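Local coordinates for protein enterotoxin SEN variant (Staphylococcus aureus, PDB 6KRY) that probably acts as a secreted toxin and superantigen, as other members of the staphylococcal and streptococcal toxin family do, at residues A[122-127]-A[219-224]; A[133-138]-A[151-156]. All blocks are in the same frame, centred on the assembly; numbering follows the deposited sequence.

Contact 1 (A[122-127]-A[219-224])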
loop_
_atom_site.group_PDB
_atom_site.type_symbol
_atom_site.label_atom_id
_atom_site.label_comp_id
_atom_site.label_asym_id
_atom_site.label_seq_id
_atom_site.Cartn_x
_atom_site.Cartn_y
_atom_site.Cartn_z
ATOM N N GLY A 122 -6.421 6.890 13.916
ATOM C CA GLY A 122 -7.521 6.027 14.407
ATOM C C GLY A 122 -8.185 5.318 13.238
ATOM O O GLY A 122 -8.367 5.915 12.187
ATOM N N VAL A 123 -8.495 4.039 13.439
ATOM C CA VAL A 123 -9.242 3.211 12.499
ATOM C C VAL A 123 -10.475 2.659 13.221
ATOM O O VAL A 123 -10.355 1.856 14.126
ATOM C CB VAL A 123 -8.365 2.056 11.964
ATOM C CG1 VAL A 123 -9.100 1.272 10.889
ATOM C CG2 VAL A 123 -6.991 2.513 11.482
ATOM N N ASN A 124 -11.655 3.098 12.804
ATOM C CA ASN A 124 -12.914 2.537 13.292
ATOM C C ASN A 124 -13.347 1.399 12.367
ATOM O O ASN A 124 -13.090 1.445 11.149
ATOM C CB ASN A 124 -13.997 3.603 13.361
ATOM C CG ASN A 124 -13.729 4.573 14.484
ATOM O OD1 ASN A 124 -13.542 5.753 14.230
ATOM N ND2 ASN A 124 -13.727 4.072 15.711
ATOM N N VAL A 125 -13.862 0.328 12.958
ATOM C CA VAL A 125 -14.258 -0.825 12.185
ATOM C C VAL A 125 -15.730 -1.140 12.501
ATOM O O VAL A 125 -16.132 -1.246 13.688
ATOM C CB VAL A 125 -13.347 -2.034 12.473
ATOM C CG1 VAL A 125 -13.761 -3.241 11.652
ATOM C CG2 VAL A 125 -11.883 -1.746 12.214
ATOM N N PHE A 126 -16.511 -1.343 11.437
ATOM C CA PHE A 126 -17.899 -1.733 11.497
ATOM C C PHE A 126 -18.073 -3.068 10.754
ATOM O O PHE A 126 -17.480 -3.280 9.699
ATOM C CB PHE A 126 -18.788 -0.662 10.884
ATOM C CG PHE A 126 -18.684 0.667 11.592
ATOM C CD1 PHE A 126 -17.738 1.604 11.207
ATOM C CD2 PHE A 126 -19.506 0.953 12.672
ATOM C CE1 PHE A 126 -17.632 2.817 11.879
ATOM C CE2 PHE A 126 -19.419 2.178 13.323
ATOM C CZ PHE A 126 -18.484 3.106 12.922
ATOM N N LYS A 127 -18.842 -3.974 11.355
ATOM C CA LYS A 127 -19.133 -5.251 10.739
ATOM C C LYS A 127 -20.652 -5.447 10.752
ATOM O O LYS A 127 -21.243 -5.481 11.846
ATOM C CB LYS A 127 -18.423 -6.377 11.485
ATOM C CG LYS A 127 -18.640 -7.748 10.860
ATOM C CD LYS A 127 -17.680 -8.777 11.412
ATOM C CE LYS A 127 -18.141 -9.354 12.733
ATOM N NZ LYS A 127 -17.648 -10.741 12.879
ATOM N N HIS A 219 -8.339 10.151 9.265
ATOM C CA HIS A 219 -8.709 8.974 10.064
ATOM C C HIS A 219 -9.403 8.013 9.102
ATOM O O HIS A 219 -9.743 8.391 7.964
ATOM C CB HIS A 219 -9.581 9.324 11.270
ATOM C CG HIS A 219 -10.911 9.900 10.924
ATOM N ND1 HIS A 219 -11.078 11.258 10.702
ATOM C CD2 HIS A 219 -12.117 9.329 10.724
ATOM C CE1 HIS A 219 -12.334 11.503 10.381
ATOM N NE2 HIS A 219 -13.015 10.338 10.444
ATOM N N ILE A 220 -9.520 6.770 9.530
ATOM C CA ILE A 220 -9.951 5.704 8.604
ATOM C C ILE A 220 -11.172 5.014 9.185
ATOM O O ILE A 220 -11.222 4.774 10.387
ATOM C CB ILE A 220 -8.788 4.742 8.386
ATOM C CG1 ILE A 220 -7.617 5.518 7.780
ATOM C CG2 ILE A 220 -9.188 3.559 7.509
ATOM C CD1 ILE A 220 -6.335 4.720 7.762
ATOM N N ASP A 221 -12.143 4.703 8.320
ATOM C CA ASP A 221 -13.253 3.861 8.714
ATOM C C ASP A 221 -13.289 2.645 7.785
ATOM O O ASP A 221 -13.254 2.794 6.568
ATOM C CB ASP A 221 -14.580 4.602 8.667
ATOM C CG ASP A 221 -14.626 5.876 9.493
ATOM O OD1 ASP A 221 -14.197 5.830 10.650
ATOM O OD2 ASP A 221 -15.063 6.908 8.932
ATOM N N VAL A 222 -13.412 1.454 8.377
ATOM C CA VAL A 222 -13.514 0.204 7.649
ATOM C C VAL A 222 -14.950 -0.338 7.807
ATOM O O VAL A 222 -15.460 -0.427 8.958
ATOM C CB VAL A 222 -12.483 -0.808 8.188
ATOM C CG1 VAL A 222 -12.651 -2.184 7.564
ATOM C CG2 VAL A 222 -11.051 -0.305 7.992
ATOM N N PHE A 223 -15.570 -0.729 6.685
ATOM C CA PHE A 223 -16.916 -1.314 6.674
ATOM C C PHE A 223 -16.789 -2.718 6.109
ATOM O O PHE A 223 -16.313 -2.889 5.002
ATOM C CB PHE A 223 -17.886 -0.430 5.883
ATOM C CG PHE A 223 -18.072 0.947 6.460
ATOM C CD1 PHE A 223 -18.954 1.166 7.507
ATOM C CD2 PHE A 223 -17.312 2.016 6.009
ATOM C CE1 PHE A 223 -19.094 2.426 8.067
ATOM C CE2 PHE A 223 -17.457 3.277 6.565
ATOM C CZ PHE A 223 -18.348 3.475 7.586
ATOM N N LEU A 224 -17.204 -3.708 6.891
ATOM C CA LEU A 224 -17.183 -5.082 6.497
ATOM C C LEU A 224 -18.621 -5.620 6.493
ATOM O O LEU A 224 -19.439 -5.180 7.286
ATOM C CB LEU A 224 -16.338 -5.892 7.483
ATOM C CG LEU A 224 -14.902 -5.378 7.689
ATOM C CD1 LEU A 224 -14.192 -6.245 8.716
ATOM C CD2 LEU A 224 -14.134 -5.371 6.383
HETATM O O HOH W 1 -11.797 6.582 12.689
#
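Phe126 and Phe223 stand side by side on one face of the sheet, their rings pointing the same way and nearly parallel, with planes 11° apart. They are slid so far past each other that little of one ring covers the other: the centroids lie 5.3 Å apart, and the nearest approach is Phe126 CD1 to Phe223 CE1 at 3.5 Å. Both residues have CG anti to the carbonyl carbon (chi1 -61° in Phe126), and this shared torsion puts CG of both on the same side of their backbones, in strands that are in register. Flat, broad phenylalanines suit such neighbouring sites, since each shields part of the other where the face is only partly buried. Asn124 and Asp221 lie alongside one another on the same face, amide and carboxylate planes nearly coplanar, and a water lies within reach of Asn124 OD1 and Ile220 O. Beneath them runs the parallel pairing of the first and last strands of the beta-grasp domain, two neighbouring inner strands of its mixed sheet, 218-225 the central one. Five backbone bonds alternate between the strands, among them Val222 N to Asn124 O at 2.8 Å, with an N-H...O angle of 167°. The other face carries Val123, Val125, Ile220, Val222 and Leu224 and is mainly aliphatic. Val123 CG1, set anti to its backbone N, meets Val222 CG2 at 3.8 Å and Ile220 CG2 at 4.1 Å, while Val125 CG1 touches Leu224 CD1 at 4.2 Å. Beta-branched valine and isoleucine favour extended backbone and give compact methyl surfaces, against which helix 146-161 packs through Val153, Leu157 and Tyr161.

Contact 2 (A[133-138]-A[151-156]); sequences EGFVIK and TKVRFK
Phe135 lays its ring against the aliphatic part of Lys156, the two side chains running antiparallel to each other. Lys156 CD sits over one face, 4.2 Å from the ring centroid and offset toward the rim, in a CH-pi contact, while Lys156 CB meets Phe135 CZ at 3.8 Å. The lysine reaches this position by bending: chi2 of -120°, away from a staggered value, brings CD over the ring. Its ammonium ends 5.3 Å from the ring centroid, a long cation-pi distance that allows at most a weak attraction. Lysine suits this edge of the contact because its methylenes can cover an aromatic ring while the charge remains at the end of the chain.

Ile137 fills the next position along the strand that faces the helix. Its two branches divide the work: CG2 touches Lys152 CB at 4.0 Å, and CD1 meets Val153 CG2 at 3.9 Å, the isoleucine crossing the valine at about a right angle. This is the helix-on-sheet packing of the beta-grasp fold, in which helix 146-161 lies across the sheet, with 130-139 as one of the edge strands.

Lys152 first packs on Ile137 and then, extended beyond CG, carries NZ to the carbonyl of Lys138. The bond from Lys152 NZ to Lys138 O measures 2.8 Å, with a C=O...N angle of 160°. Glu148, one turn earlier in the helix, forms a salt bridge with the same ammonium. Held between a carboxylate and a backbone carbonyl, Lys152 probably remains protonated, so that a charged bond ties the helix to the strand beside a contact made mostly by hydrocarbon.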
loop_
_atom_site.group_PDB
_atom_site.type_symbol
_atom_site.label_atom_id
_atom_site.label_comp_id
_atom_site.label_asym_id
_atom_site.label_seq_id
_atom_site.Cartn_x
_atom_site.Cartn_y
_atom_site.Cartn_z
ATOM N N GLU A 133 -14.196 -3.365 17.901
ATOM C CA GLU A 133 -12.968 -2.852 18.559
ATOM C C GLU A 133 -12.236 -1.998 17.512
ATOM O O GLU A 133 -12.064 -2.428 16.363
ATOM C CB GLU A 133 -12.156 -4.057 19.064
ATOM C CG GLU A 133 -11.112 -3.755 20.124
ATOM C CD GLU A 133 -9.945 -4.745 20.269
ATOM O OE1 GLU A 133 -10.097 -5.935 19.875
ATOM O OE2 GLU A 133 -8.876 -4.344 20.817
ATOM N N GLY A 134 -11.888 -0.758 17.855
ATOM C CA GLY A 134 -11.075 0.064 16.970
ATOM C C GLY A 134 -9.606 -0.268 17.146
ATOM O O GLY A 134 -9.232 -0.995 18.058
ATOM N N PHE A 135 -8.741 0.323 16.303
ATOM C CA PHE A 135 -7.307 0.222 16.504
ATOM C C PHE A 135 -6.644 1.446 15.863
ATOM O O PHE A 135 -7.307 2.216 15.184
ATOM C CB PHE A 135 -6.767 -1.109 15.981
ATOM C CG PHE A 135 -6.959 -1.373 14.517
ATOM C CD1 PHE A 135 -6.109 -0.802 13.572
ATOM C CD2 PHE A 135 -7.961 -2.222 14.093
ATOM C CE1 PHE A 135 -6.261 -1.112 12.236
ATOM C CE2 PHE A 135 -8.134 -2.484 12.744
ATOM C CZ PHE A 135 -7.272 -1.943 11.826
ATOM N N VAL A 136 -5.343 1.617 16.096
ATOM C CA VAL A 136 -4.622 2.675 15.461
ATOM C C VAL A 136 -3.520 2.070 14.609
ATOM O O VAL A 136 -3.144 0.954 14.775
ATOM C CB VAL A 136 -4.036 3.700 16.443
ATOM C CG1 VAL A 136 -5.102 4.234 17.384
ATOM C CG2 VAL A 136 -2.863 3.127 17.190
ATOM N N ILE A 137 -3.027 2.884 13.682
ATOM C CA ILE A 137 -1.794 2.640 12.941
ATOM C C ILE A 137 -0.951 3.903 13.140
ATOM O O ILE A 137 -1.481 4.961 13.537
ATOM C CB ILE A 137 -2.066 2.348 11.456
ATOM C CG1 ILE A 137 -2.712 3.561 10.790
ATOM C CG2 ILE A 137 -2.909 1.089 11.277
ATOM C CD1 ILE A 137 -2.857 3.448 9.298
ATOM N N LYS A 138 0.346 3.789 12.908
ATOM C CA LYS A 138 1.254 4.848 13.209
ATOM C C LYS A 138 2.179 5.099 12.027
ATOM O O LYS A 138 2.419 4.223 11.229
ATOM C CB LYS A 138 2.122 4.469 14.404
ATOM C CG LYS A 138 1.322 4.246 15.669
ATOM C CD LYS A 138 2.152 3.962 16.889
ATOM C CE LYS A 138 1.265 3.363 17.954
ATOM N NZ LYS A 138 1.836 3.628 19.283
ATOM N N THR A 151 -1.973 -0.294 3.569
ATOM C CA THR A 151 -1.302 -1.536 3.781
ATOM C C THR A 151 -1.299 -1.898 5.268
ATOM O O THR A 151 -1.585 -3.033 5.613
ATOM C CB THR A 151 0.136 -1.495 3.259
ATOM O OG1 THR A 151 0.094 -1.249 1.861
ATOM C CG2 THR A 151 0.850 -2.793 3.532
ATOM N N LYS A 152 -0.974 -0.926 6.137
ATOM C CA LYS A 152 -0.953 -1.159 7.579
ATOM C C LYS A 152 -2.338 -1.571 8.110
ATOM O O LYS A 152 -2.465 -2.538 8.894
ATOM C CB LYS A 152 -0.432 0.090 8.279
ATOM C CG LYS A 152 1.063 0.268 8.151
ATOM C CD LYS A 152 1.578 1.507 8.814
ATOM C CE LYS A 152 3.091 1.466 8.857
ATOM N NZ LYS A 152 3.698 2.785 9.178
ATOM N N VAL A 153 -3.395 -0.931 7.615
ATOM C CA VAL A 153 -4.768 -1.353 7.955
ATOM C C VAL A 153 -5.078 -2.772 7.431
ATOM O O VAL A 153 -5.606 -3.617 8.187
ATOM C CB VAL A 153 -5.798 -0.349 7.415
ATOM C CG1 VAL A 153 -7.231 -0.802 7.612
ATOM C CG2 VAL A 153 -5.629 0.973 8.117
ATOM N N ARG A 154 -4.806 -3.027 6.149
ATOM C CA ARG A 154 -5.156 -4.282 5.547
ATOM C C ARG A 154 -4.437 -5.438 6.260
ATOM O O ARG A 154 -5.056 -6.511 6.480
ATOM C CB ARG A 154 -4.898 -4.256 4.049
ATOM C CG ARG A 154 -5.914 -3.432 3.286
ATOM C CD ARG A 154 -5.779 -3.609 1.789
ATOM N NE ARG A 154 -6.442 -2.520 1.078
ATOM C CZ ARG A 154 -6.945 -2.602 -0.129
ATOM N NH1 ARG A 154 -7.184 -3.782 -0.682
ATOM N NH2 ARG A 154 -7.205 -1.480 -0.776
ATOM N N PHE A 155 -3.176 -5.221 6.659
ATOM C CA PHE A 155 -2.430 -6.232 7.365
ATOM C C PHE A 155 -3.176 -6.611 8.666
ATOM O O PHE A 155 -3.339 -7.780 9.017
ATOM C CB PHE A 155 -1.027 -5.692 7.638
ATOM C CG PHE A 155 -0.108 -6.752 8.156
ATOM C CD1 PHE A 155 0.496 -7.630 7.280
ATOM C CD2 PHE A 155 0.057 -6.931 9.531
ATOM C CE1 PHE A 155 1.297 -8.652 7.769
ATOM C CE2 PHE A 155 0.893 -7.927 10.026
ATOM C CZ PHE A 155 1.488 -8.801 9.139
ATOM N N LYS A 156 -3.634 -5.595 9.388
ATOM C CA LYS A 156 -4.356 -5.816 10.648
ATOM C C LYS A 156 -5.724 -6.456 10.388
ATOM O O LYS A 156 -6.159 -7.396 11.092
ATOM C CB LYS A 156 -4.497 -4.488 11.368
ATOM C CG LYS A 156 -3.290 -4.096 12.191
ATOM C CD LYS A 156 -3.664 -3.926 13.658
ATOM C CE LYS A 156 -4.528 -5.072 14.153
ATOM N NZ LYS A 156 -4.259 -5.376 15.580
#

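In the fold
Contacts 1 and 2 belong to one beta-grasp domain, with centres about 9 Å apart, and the segments of contact 2 lie in sequence between those of contact 1. Strand 114-127 lies between the other two strands, paired with 218-225 on one flank and 130-139 on the other; a probable hydrogen bond from Val123 N to Phe135 O, 2.8 Å, links the two contacts through the sheet. Above it, Val153 of contact 2 touches Ile220 and Val222 of the last strand: its CG2 lies 3.8 Å from Ile220 CD1 and its CG1 3.9 Å from Val222 CG2. Phe135 CE2 adds a contact with Val125 CG2 at 3.9 Å, so the apolar side chains of the two contacts meet between sheet and helix.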